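PDB 4L8J: putative efflux transporter from Bacteroides eggerthii, which probably serves as the periplasmic adaptor (membrane-fusion) subunit of an efflux pump, as in other members of the HlyD family. Local coordinates for residues A[93-97]-A[98-102]. Numbering follows the deposited sequence.
Sequences RLLGR and QAISL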
ATOM      1  N   ARG A  93      47.273  75.928 -29.967  1.00 48.90           N
ATOM      2  CA  ARG A  93      47.345  76.544 -31.291  1.00 50.25           C
ATOM      3  C   ARG A  93      48.683  77.236 -31.508  1.00 53.63           C
ATOM      4  O   ARG A  93      49.267  77.044 -32.573  1.00 54.77           O
ATOM      5  CB  ARG A  93      46.181  77.515 -31.508  1.00 53.72           C
ATOM      6  CG  ARG A  93      44.939  76.829 -32.054  1.00 65.12           C
ATOM      7  CD  ARG A  93      44.021  77.791 -32.813  1.00 78.86           C
ATOM      8  NE  ARG A  93      43.818  79.068 -32.120  1.00 85.46           N
ATOM      9  CZ  ARG A  93      42.974  79.259 -31.110  1.00 97.27           C
ATOM     10  NH1 ARG A  93      42.237  78.253 -30.651  1.00 82.57           N
ATOM     11  NH2 ARG A  93      42.867  80.453 -30.545  1.00 86.86           N
ATOM     12  N   LEU A  94      49.192  77.989 -30.492  1.00 49.44           N
ATOM     13  CA  LEU A  94      50.494  78.677 -30.508  1.00 49.14           C
ATOM     14  C   LEU A  94      51.676  77.696 -30.587  1.00 51.95           C
ATOM     15  O   LEU A  94      52.677  77.986 -31.263  1.00 51.46           O
ATOM     16  CB  LEU A  94      50.666  79.547 -29.242  1.00 49.42           C
ATOM     17  CG  LEU A  94      49.854  80.840 -29.117  1.00 55.33           C
ATOM     18  CD1 LEU A  94      50.032  81.439 -27.740  1.00 55.96           C
ATOM     19  CD2 LEU A  94      50.285  81.862 -30.137  1.00 56.18           C
ATOM     20  N   LEU A  95      51.612  76.576 -29.826  1.00 45.95           N
ATOM     21  CA  LEU A  95      52.694  75.590 -29.852  1.00 43.50           C
ATOM     22  C   LEU A  95      52.704  74.855 -31.196  1.00 51.06           C
ATOM     23  O   LEU A  95      53.778  74.601 -31.722  1.00 50.79           O
ATOM     24  CB  LEU A  95      52.579  74.584 -28.673  1.00 41.46           C
ATOM     25  CG  LEU A  95      53.709  73.545 -28.534  1.00 42.86           C
ATOM     26  CD1 LEU A  95      55.062  74.215 -28.241  1.00 42.33           C
ATOM     27  CD2 LEU A  95      53.381  72.567 -27.445  1.00 37.89           C
ATOM     28  N   GLY A  96      51.513  74.527 -31.714  1.00 52.89           N
ATOM     29  CA  GLY A  96      51.297  73.841 -32.990  1.00 55.03           C
ATOM     30  C   GLY A  96      51.937  74.516 -34.198  1.00 63.56           C
ATOM     31  O   GLY A  96      52.140  73.867 -35.233  1.00 65.14           O
ATOM     32  N   ARG A  97      52.263  75.827 -34.069  1.00 59.81           N
ATOM     33  CA  ARG A  97      52.934  76.633 -35.086  1.00 59.90           C
ATOM     34  C   ARG A  97      54.247  77.169 -34.507  1.00 61.38           C
ATOM     35  O   ARG A  97      54.890  78.029 -35.113  1.00 61.16           O
ATOM     36  CB  ARG A  97      52.017  77.772 -35.614  1.00 62.25           C
ATOM     37  CG  ARG A  97      51.814  78.975 -34.677  1.00 73.67           C
ATOM     38  CD  ARG A  97      51.422  80.210 -35.474  1.00 87.12           C
ATOM     39  NE  ARG A  97      50.961  81.308 -34.625  1.00 90.09           N
ATOM     40  CZ  ARG A  97      49.704  81.467 -34.227  1.00109.72           C
ATOM     41  NH1 ARG A  97      48.768  80.599 -34.591  1.00100.97           N
ATOM     42  NH2 ARG A  97      49.372  82.494 -33.458  1.00100.64           N
ATOM     43  N   GLN A  98      54.645  76.643 -33.330  1.00 55.25           N
ATOM     44  CA  GLN A  98      55.891  76.973 -32.611  1.00 53.97           C
ATOM     45  C   GLN A  98      56.027  78.479 -32.258  1.00 58.46           C
ATOM     46  O   GLN A  98      57.139  78.983 -32.175  1.00 58.13           O
ATOM     47  CB  GLN A  98      57.133  76.472 -33.396  1.00 54.71           C
ATOM     48  CG  GLN A  98      57.094  74.967 -33.714  1.00 50.26           C
ATOM     49  CD  GLN A  98      57.191  74.116 -32.467  1.00 54.57           C
ATOM     50  OE1 GLN A  98      57.777  74.518 -31.451  1.00 44.40           O
ATOM     51  NE2 GLN A  98      56.676  72.895 -32.541  1.00 46.11           N
ATOM     52  N   ALA A  99      54.904  79.156 -31.952  1.00 56.89           N
ATOM     53  CA  ALA A  99      54.876  80.573 -31.561  1.00 57.22           C
ATOM     54  C   ALA A  99      55.171  80.798 -30.051  1.00 60.88           C
ATOM     55  O   ALA A  99      55.447  81.935 -29.640  1.00 61.66           O
ATOM     56  CB  ALA A  99      53.529  81.167 -31.911  1.00 58.64           C
ATOM     57  N   ILE A 100      55.135  79.706 -29.238  1.00 54.45           N
ATOM     58  CA  ILE A 100      55.366  79.729 -27.786  1.00 51.71           C
ATOM     59  C   ILE A 100      56.340  78.622 -27.380  1.00 50.51           C
ATOM     60  O   ILE A 100      56.458  77.632 -28.105  1.00 49.05           O
ATOM     61  CB  ILE A 100      53.979  79.569 -27.078  1.00 54.57           C
ATOM     62  CG1 ILE A 100      53.987  80.116 -25.642  1.00 55.58           C
ATOM     63  CG2 ILE A 100      53.398  78.138 -27.166  1.00 53.66           C
ATOM     64  CD1 ILE A 100      52.540  80.248 -25.001  1.00 72.11           C
ATOM     65  N   SER A 101      57.022  78.775 -26.224  1.00 44.89           N
ATOM     66  CA  SER A 101      57.911  77.743 -25.700  1.00 44.25           C
ATOM     67  C   SER A 101      57.135  76.539 -25.183  1.00 49.13           C
ATOM     68  O   SER A 101      56.011  76.691 -24.686  1.00 48.22           O
ATOM     69  CB  SER A 101      58.763  78.270 -24.552  1.00 48.89           C
ATOM     70  OG  SER A 101      58.002  78.990 -23.603  1.00 61.61           O
ATOM     71  N   LEU A 102      57.761  75.358 -25.229  1.00 44.81           N
ATOM     72  CA  LEU A 102      57.152  74.177 -24.657  1.00 44.52           C
ATOM     73  C   LEU A 102      56.992  74.381 -23.134  1.00 50.99           C
ATOM     74  O   LEU A 102      55.965  73.988 -22.575  1.00 49.83           O
ATOM     75  CB  LEU A 102      57.928  72.890 -24.964  1.00 43.44           C
ATOM     76  CG  LEU A 102      57.225  71.684 -24.365  1.00 46.17           C
ATOM     77  CD1 LEU A 102      56.251  71.041 -25.314  1.00 45.81           C
ATOM     78  CD2 LEU A 102      58.135  70.828 -23.575  1.00 48.92           C
TER
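L94 O accepts the shortest polar bond of the turn, from A99 N at 2.6 Å with an N-H...O angle of 152°. Together with the 2.7 Å bond from Q98 N to L95 O, it forms a Schellman motif that closes helix 68-95, with Q98, at positive phi, as the C' residue. The two carbonyls are used differently: A99 N lies only 20° out of the plane of the L94 carbonyl, whereas Q98 N sits well above the plane of the L95 carbonyl, inside the type I turn L95-Q98. Beyond the motif the chain swings across the helix end and lays I100 against its last turn. The CG2 branch of I100 meets L94 CB at 3.7 Å and reaches L95 CB as well, while its CG1 branch crosses L94 obliquely, bringing CD1 to 3.9 Å from L94 CD1. L94 CD2 instead touches the methyl of A99. That methyl is also approached obliquely by the R97 guanidinium, whose chain, extended from CG to NE, runs beside A99 and places NE 3.7 Å from A99 CB. L95 has CG anti to its backbone N (chi1 -176°), which points its methyls at the loop and the start of helix 102-127: CD1 comes near both I100 O and L102 CA. S101 is the N-cap of helix 102-127, its OG hydrogen-bonded to E104 N. The loop is the far tip of the helical hairpin that projects from the barrel-sandwich domain, its centre about 66 Å from the centre of the chain; in related adaptors this end probably faces the outer-membrane channel. One contact from the first helix to the second is apolar: L95 CD2 against L102 CD1 at 3.9 Å.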